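Local coordinates for uncharacterized protein (Wolinella succinogenes, PDB 3JYG) that is uncharacterized in function but belongs to the 6-pyruvoyl tetrahydropterin synthase family and carries a zinc ion held by three histidines, at residues A[83-88]-A[98-103]; A[165-170]-A[175-180]. All blocks are in the same frame, centred on the assembly; numbering follows the deposited sequence.

Contact 1: residues A[83-88]-A[98-103]; sequences IDIDDP and ADKSAL
Ile85 and Lys100, the residues whose CA atoms come nearest, are still 7.8 Å apart at CA, so no main-chain ladder joins 83-88 to 98-103 and side chains span the gap. Lys100 does most of the spanning. Beyond CG its chain is extended, which carries the ammonium to the far backbone, where Lys100 NZ donates to Ile85 O at 2.8 Å, approaching 34° out of the carbonyl plane. Lys100 NZ also makes a weak hydrogen bond of 3.2 Å to Asp86 OD1, part of a salt bridge, the two side chains meeting at about a right angle. A water accepts from Lys100 NZ and donates to Asp87 O, so three successive residues are tied to one amine; a long, flexible cation suits this place at the surface. Behind the charge, the lysine methylenes lie against Ile85, with Lys100 CD 3.6 Å from Ile85 CD1. That methyl gets there because CG1 stands opposite the backbone N (chi1 -169°) and CD1 then turns off the extended line. Ile85 CD1 also presses on Leu103 CD1 at 3.5 Å, a tight fit for two carbons. Phe90 of helix 90-93 touches both Ile85 and Lys100, which adds to the apolar patch. The acceptors are presented by a type I beta turn, Asp84 to Asp87, that begins at the last residue of strand 80-84 of the mixed sheet. Within it Asp84 closes an Asx turn: Asp84 OD1 takes the Asp86 N-H, N to O 2.8 Å, from above the carboxylate plane, while OD2 accepts from Trp20. A second Asx turn shapes the other side, where Asp99 OD1 receives both Ser101 N and Ser101 OG on one face of its carboxylate, and OD2 forms a salt bridge with Arg117.

Contact 2: residues A[165-170]-A[175-180]; sequences SVEFLE and RARVYN
Ala176 N donates to Phe168 O at 2.9 Å and 173°, and Phe168 N returns a bond to Ala176 O; Val166 and Val178 form the other hydrogen-bonded pair of this antiparallel beta hairpin. On one face, Ser165 OG lies at the edge of the Arg177 guanidinium, in its plane, and accepts from Arg177 NE at 3.2 Å. Arg177 reaches it by running extended from CG to NE. Glu167 lies over one face of that guanidinium, its carboxylate within 4° of parallel. Glu167 OE1 stands 3.6 Å from Arg177 NH1, a long salt bridge of charges only, because the oxygen is well out of the guanidinium plane and no N-H points at it; OE1 is hydrogen-bonded to His49. Tyr179 OH sits over the opposite face, and its ring rests against Ser165 CB. Leu169 and Arg175 lie side by side, Leu169 CG to Arg175 CD 3.8 Å, the arginine stem serving as apolar surface while its guanidinium pairs with Glu10 of the second subunit. On the other face Val166 and Val178 pack against helix 141-155. Strand 162-169 continues against strand 40-52, and strand 174-180 forms an antiparallel ladder with a strand of the second subunit, carrying the sheet across the interface.

Overall arrangement
Contacts 1 and 2 follow one another along the chain and lie on opposite sides of its centre, with their own centres 26 Å apart and nearest atoms about 12 Å apart. The same mixed sheet links them: strand 80-84 leads into contact 1, while strand 174-180 of contact 2 is outermost in the chain's sheet, and the second subunit extends it there. Contact 1 is a surface contact that no other subunit touches. In contact 2 the Glu170 side chain comes within about 4 Å of the zinc ion bound by His17, His40 and His42, and it touches His42 of strand 40-52, the strand next to the hairpin.

Contact 1: residues A[83-88]-A[98-103]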
loop_
_atom_site.group_PDB
_atom_site.type_symbol
_atom_site.label_atom_id
_atom_site.label_comp_id
_atom_site.label_asym_id
_atom_site.label_seq_id
_atom_site.Cartn_x
_atom_site.Cartn_y
_atom_site.Cartn_z
ATOM N N ILE A 83 -7.498 -5.392 26.468
ATOM C CA ILE A 83 -7.616 -4.393 27.529
ATOM C C ILE A 83 -6.258 -4.137 28.196
ATOM O O ILE A 83 -5.509 -5.067 28.500
ATOM C CB ILE A 83 -8.670 -4.785 28.545
ATOM C CG1 ILE A 83 -9.005 -3.604 29.479
ATOM C CG2 ILE A 83 -8.196 -6.055 29.316
ATOM C CD1 ILE A 83 -10.221 -3.861 30.478
ATOM N N ASP A 84 -5.943 -2.850 28.386
ATOM C CA ASP A 84 -4.765 -2.459 29.138
ATOM C C ASP A 84 -4.956 -2.916 30.602
ATOM O O ASP A 84 -5.994 -2.667 31.214
ATOM C CB ASP A 84 -4.561 -0.925 28.971
ATOM C CG ASP A 84 -3.279 -0.381 29.639
ATOM O OD1 ASP A 84 -2.582 -1.073 30.387
ATOM O OD2 ASP A 84 -2.967 0.805 29.405
ATOM N N ILE A 85 -3.973 -3.661 31.132
ATOM C CA ILE A 85 -3.895 -3.894 32.587
ATOM C C ILE A 85 -4.160 -2.608 33.403
ATOM O O ILE A 85 -4.739 -2.675 34.471
ATOM C CB ILE A 85 -2.538 -4.574 33.014
ATOM C CG1 ILE A 85 -2.536 -5.073 34.464
ATOM C CG2 ILE A 85 -1.280 -3.696 32.699
ATOM C CD1 ILE A 85 -3.523 -6.243 34.726
ATOM N N ASP A 86 -3.726 -1.460 32.920
ATOM C CA ASP A 86 -3.901 -0.244 33.698
ATOM C C ASP A 86 -5.044 0.612 33.283
ATOM O O ASP A 86 -5.094 1.754 33.648
ATOM C CB ASP A 86 -2.635 0.593 33.673
ATOM C CG ASP A 86 -1.604 0.109 34.694
ATOM O OD1 ASP A 86 -1.980 -0.642 35.631
ATOM O OD2 ASP A 86 -0.427 0.467 34.549
ATOM N N ASP A 87 -5.927 0.087 32.451
ATOM C CA ASP A 87 -7.181 0.766 32.166
ATOM C C ASP A 87 -7.909 0.959 33.494
ATOM O O ASP A 87 -8.056 0.014 34.253
ATOM C CB ASP A 87 -8.006 -0.099 31.176
ATOM C CG ASP A 87 -9.265 0.604 30.674
ATOM O OD1 ASP A 87 -9.907 1.358 31.458
ATOM O OD2 ASP A 87 -9.610 0.394 29.486
ATOM N N PRO A 88 -8.398 2.182 33.777
ATOM C CA PRO A 88 -9.125 2.458 35.032
ATOM C C PRO A 88 -10.395 1.618 35.181
ATOM O O PRO A 88 -10.907 1.446 36.304
ATOM C CB PRO A 88 -9.547 3.916 34.874
ATOM C CG PRO A 88 -8.575 4.482 33.906
ATOM C CD PRO A 88 -8.205 3.405 32.968
ATOM N N ALA A 98 -10.026 -8.033 40.309
ATOM C CA ALA A 98 -9.766 -6.603 40.546
ATOM C C ALA A 98 -8.348 -6.350 41.104
ATOM O O ALA A 98 -7.768 -5.296 40.870
ATOM C CB ALA A 98 -10.847 -5.989 41.468
ATOM N N ASP A 99 -7.759 -7.355 41.761
ATOM C CA ASP A 99 -6.411 -7.195 42.309
ATOM C C ASP A 99 -5.336 -7.462 41.260
ATOM O O ASP A 99 -4.147 -7.284 41.526
ATOM C CB ASP A 99 -6.206 -8.069 43.566
ATOM C CG ASP A 99 -6.072 -9.571 43.269
ATOM O OD1 ASP A 99 -6.073 -10.024 42.094
ATOM O OD2 ASP A 99 -5.968 -10.321 44.262
ATOM N N LYS A 100 -5.760 -7.945 40.080
ATOM C CA LYS A 100 -4.849 -8.200 38.962
ATOM C C LYS A 100 -3.738 -9.172 39.345
ATOM O O LYS A 100 -2.657 -9.132 38.744
ATOM C CB LYS A 100 -4.186 -6.909 38.461
ATOM C CG LYS A 100 -5.111 -5.713 38.233
ATOM C CD LYS A 100 -4.231 -4.509 37.858
ATOM C CE LYS A 100 -5.091 -3.315 37.597
ATOM N NZ LYS A 100 -4.333 -2.079 37.223
ATOM N N SER A 101 -3.965 -10.032 40.341
ATOM C CA SER A 101 -2.930 -11.014 40.661
ATOM C C SER A 101 -3.080 -12.331 39.925
ATOM O O SER A 101 -2.074 -12.913 39.533
ATOM C CB SER A 101 -2.838 -11.319 42.159
ATOM O OG SER A 101 -4.047 -11.948 42.562
ATOM N N ALA A 102 -4.305 -12.827 39.792
ATOM C CA ALA A 102 -4.511 -14.187 39.271
ATOM C C ALA A 102 -4.600 -14.123 37.743
ATOM O O ALA A 102 -5.616 -14.502 37.153
ATOM C CB ALA A 102 -5.795 -14.824 39.891
ATOM N N LEU A 103 -3.546 -13.614 37.108
ATOM C CA LEU A 103 -3.495 -13.533 35.637
ATOM C C LEU A 103 -2.360 -14.402 35.221
ATOM O O LEU A 103 -1.365 -14.497 35.923
ATOM C CB LEU A 103 -3.211 -12.106 35.149
ATOM C CG LEU A 103 -4.085 -10.972 35.673
ATOM C CD1 LEU A 103 -3.590 -9.694 35.029
ATOM C CD2 LEU A 103 -5.526 -11.241 35.333
HETATM O O HOH W 1 -6.648 -0.145 36.574
#

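Contact 2: residues A[165-170]-A[175-180]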
loop_
_atom_site.group_PDB
_atom_site.type_symbol
_atom_site.label_atom_id
_atom_site.label_comp_id
_atom_site.label_asym_id
_atom_site.label_seq_id
_atom_site.Cartn_x
_atom_site.Cartn_y
_atom_site.Cartn_z
ATOM N N SER A 165 9.559 -3.915 9.126
ATOM C CA SER A 165 8.490 -3.213 9.846
ATOM C C SER A 165 7.217 -4.048 9.981
ATOM O O SER A 165 7.075 -5.119 9.365
ATOM C CB SER A 165 8.149 -1.890 9.152
ATOM O OG SER A 165 7.556 -2.161 7.857
ATOM N N VAL A 166 6.289 -3.539 10.787
ATOM C CA VAL A 166 4.955 -4.123 10.904
ATOM C C VAL A 166 3.945 -3.002 10.745
ATOM O O VAL A 166 4.124 -1.923 11.298
ATOM C CB VAL A 166 4.788 -4.704 12.293
ATOM C CG1 VAL A 166 3.326 -5.076 12.579
ATOM C CG2 VAL A 166 5.694 -5.896 12.451
ATOM N N GLU A 167 2.912 -3.240 9.960
ATOM C CA GLU A 167 1.815 -2.295 9.841
ATOM C C GLU A 167 0.613 -2.855 10.594
ATOM O O GLU A 167 0.365 -4.072 10.608
ATOM C CB GLU A 167 1.398 -2.076 8.375
ATOM C CG GLU A 167 2.507 -1.548 7.468
ATOM C CD GLU A 167 2.013 -1.338 6.041
ATOM O OE1 GLU A 167 2.500 -2.071 5.144
ATOM O OE2 GLU A 167 1.102 -0.489 5.844
ATOM N N PHE A 168 -0.134 -1.961 11.210
ATOM C CA PHE A 168 -1.424 -2.354 11.781
ATOM C C PHE A 168 -2.522 -1.385 11.327
ATOM O O PHE A 168 -2.466 -0.174 11.625
ATOM C CB PHE A 168 -1.342 -2.523 13.296
ATOM C CG PHE A 168 -2.623 -3.039 13.900
ATOM C CD1 PHE A 168 -2.963 -4.401 13.796
ATOM C CD2 PHE A 168 -3.522 -2.160 14.496
ATOM C CE1 PHE A 168 -4.201 -4.885 14.318
ATOM C CE2 PHE A 168 -4.773 -2.638 15.007
ATOM C CZ PHE A 168 -5.076 -4.005 14.945
ATOM N N LEU A 169 -3.467 -1.924 10.542
ATOM C CA LEU A 169 -4.599 -1.160 10.036
ATOM C C LEU A 169 -5.761 -1.278 11.041
ATOM O O LEU A 169 -6.243 -2.376 11.366
ATOM C CB LEU A 169 -5.002 -1.624 8.610
ATOM C CG LEU A 169 -4.141 -1.436 7.347
ATOM C CD1 LEU A 169 -2.783 -2.044 7.489
ATOM C CD2 LEU A 169 -4.803 -2.048 6.083
ATOM N N GLU A 170 -6.148 -0.130 11.587
ATOM C CA GLU A 170 -7.223 -0.031 12.543
ATOM C C GLU A 170 -8.577 0.014 11.771
ATOM O O GLU A 170 -9.612 -0.501 12.233
ATOM C CB GLU A 170 -7.038 1.278 13.295
ATOM C CG GLU A 170 -8.065 1.575 14.321
ATOM C CD GLU A 170 -7.933 2.996 14.805
ATOM O OE1 GLU A 170 -6.817 3.355 15.296
ATOM O OE2 GLU A 170 -8.932 3.736 14.690
ATOM N N ARG A 175 -4.069 3.726 9.516
ATOM C CA ARG A 175 -3.115 2.706 9.878
ATOM C C ARG A 175 -1.826 3.256 10.472
ATOM O O ARG A 175 -1.494 4.430 10.298
ATOM C CB ARG A 175 -2.800 1.857 8.668
ATOM C CG ARG A 175 -2.235 2.611 7.505
ATOM C CD ARG A 175 -2.460 1.768 6.244
ATOM N NE ARG A 175 -2.111 2.510 5.044
ATOM C CZ ARG A 175 -2.966 3.132 4.230
ATOM N NH1 ARG A 175 -2.471 3.763 3.181
ATOM N NH2 ARG A 175 -4.291 3.104 4.439
ATOM N N ALA A 176 -1.155 2.383 11.206
ATOM C CA ALA A 176 0.087 2.664 11.863
ATOM C C ALA A 176 1.142 1.759 11.271
ATOM O O ALA A 176 0.847 0.703 10.712
ATOM C CB ALA A 176 -0.033 2.410 13.340
ATOM N N ARG A 177 2.388 2.189 11.401
ATOM C CA ARG A 177 3.497 1.410 10.940
ATOM C C ARG A 177 4.618 1.710 11.946
ATOM O O ARG A 177 4.755 2.851 12.458
ATOM C CB ARG A 177 3.865 1.826 9.531
ATOM C CG ARG A 177 4.815 0.840 8.772
ATOM C CD ARG A 177 4.813 1.067 7.265
ATOM N NE ARG A 177 5.630 0.047 6.635
ATOM C CZ ARG A 177 5.719 -0.189 5.335
ATOM N NH1 ARG A 177 4.970 0.487 4.468
ATOM N NH2 ARG A 177 6.537 -1.146 4.908
ATOM N N VAL A 178 5.324 0.646 12.308
ATOM C CA VAL A 178 6.514 0.812 13.113
ATOM C C VAL A 178 7.690 0.162 12.358
ATOM O O VAL A 178 7.620 -1.004 11.963
ATOM C CB VAL A 178 6.329 0.220 14.530
ATOM C CG1 VAL A 178 7.638 0.360 15.325
ATOM C CG2 VAL A 178 5.136 0.895 15.292
ATOM N N TYR A 179 8.756 0.944 12.174
ATOM C CA TYR A 179 9.905 0.567 11.407
ATOM C C TYR A 179 11.022 0.154 12.350
ATOM O O TYR A 179 11.365 0.878 13.281
ATOM C CB TYR A 179 10.398 1.756 10.569
ATOM C CG TYR A 179 9.607 1.960 9.325
ATOM C CD1 TYR A 179 9.820 1.157 8.191
ATOM C CD2 TYR A 179 8.641 2.953 9.254
ATOM C CE1 TYR A 179 9.055 1.358 7.012
ATOM C CE2 TYR A 179 7.898 3.142 8.088
ATOM C CZ TYR A 179 8.105 2.351 7.005
ATOM O OH TYR A 179 7.367 2.576 5.887
ATOM N N ASN A 180 11.584 -1.012 12.065
ATOM C CA ASN A 180 12.724 -1.513 12.765
ATOM C C ASN A 180 13.944 -0.914 12.078
ATOM O O ASN A 180 14.547 -1.526 11.170
ATOM C CB ASN A 180 12.751 -3.035 12.717
ATOM C CG ASN A 180 13.944 -3.609 13.419
ATOM O OD1 ASN A 180 14.649 -2.896 14.119
ATOM N ND2 ASN A 180 14.199 -4.892 13.214
#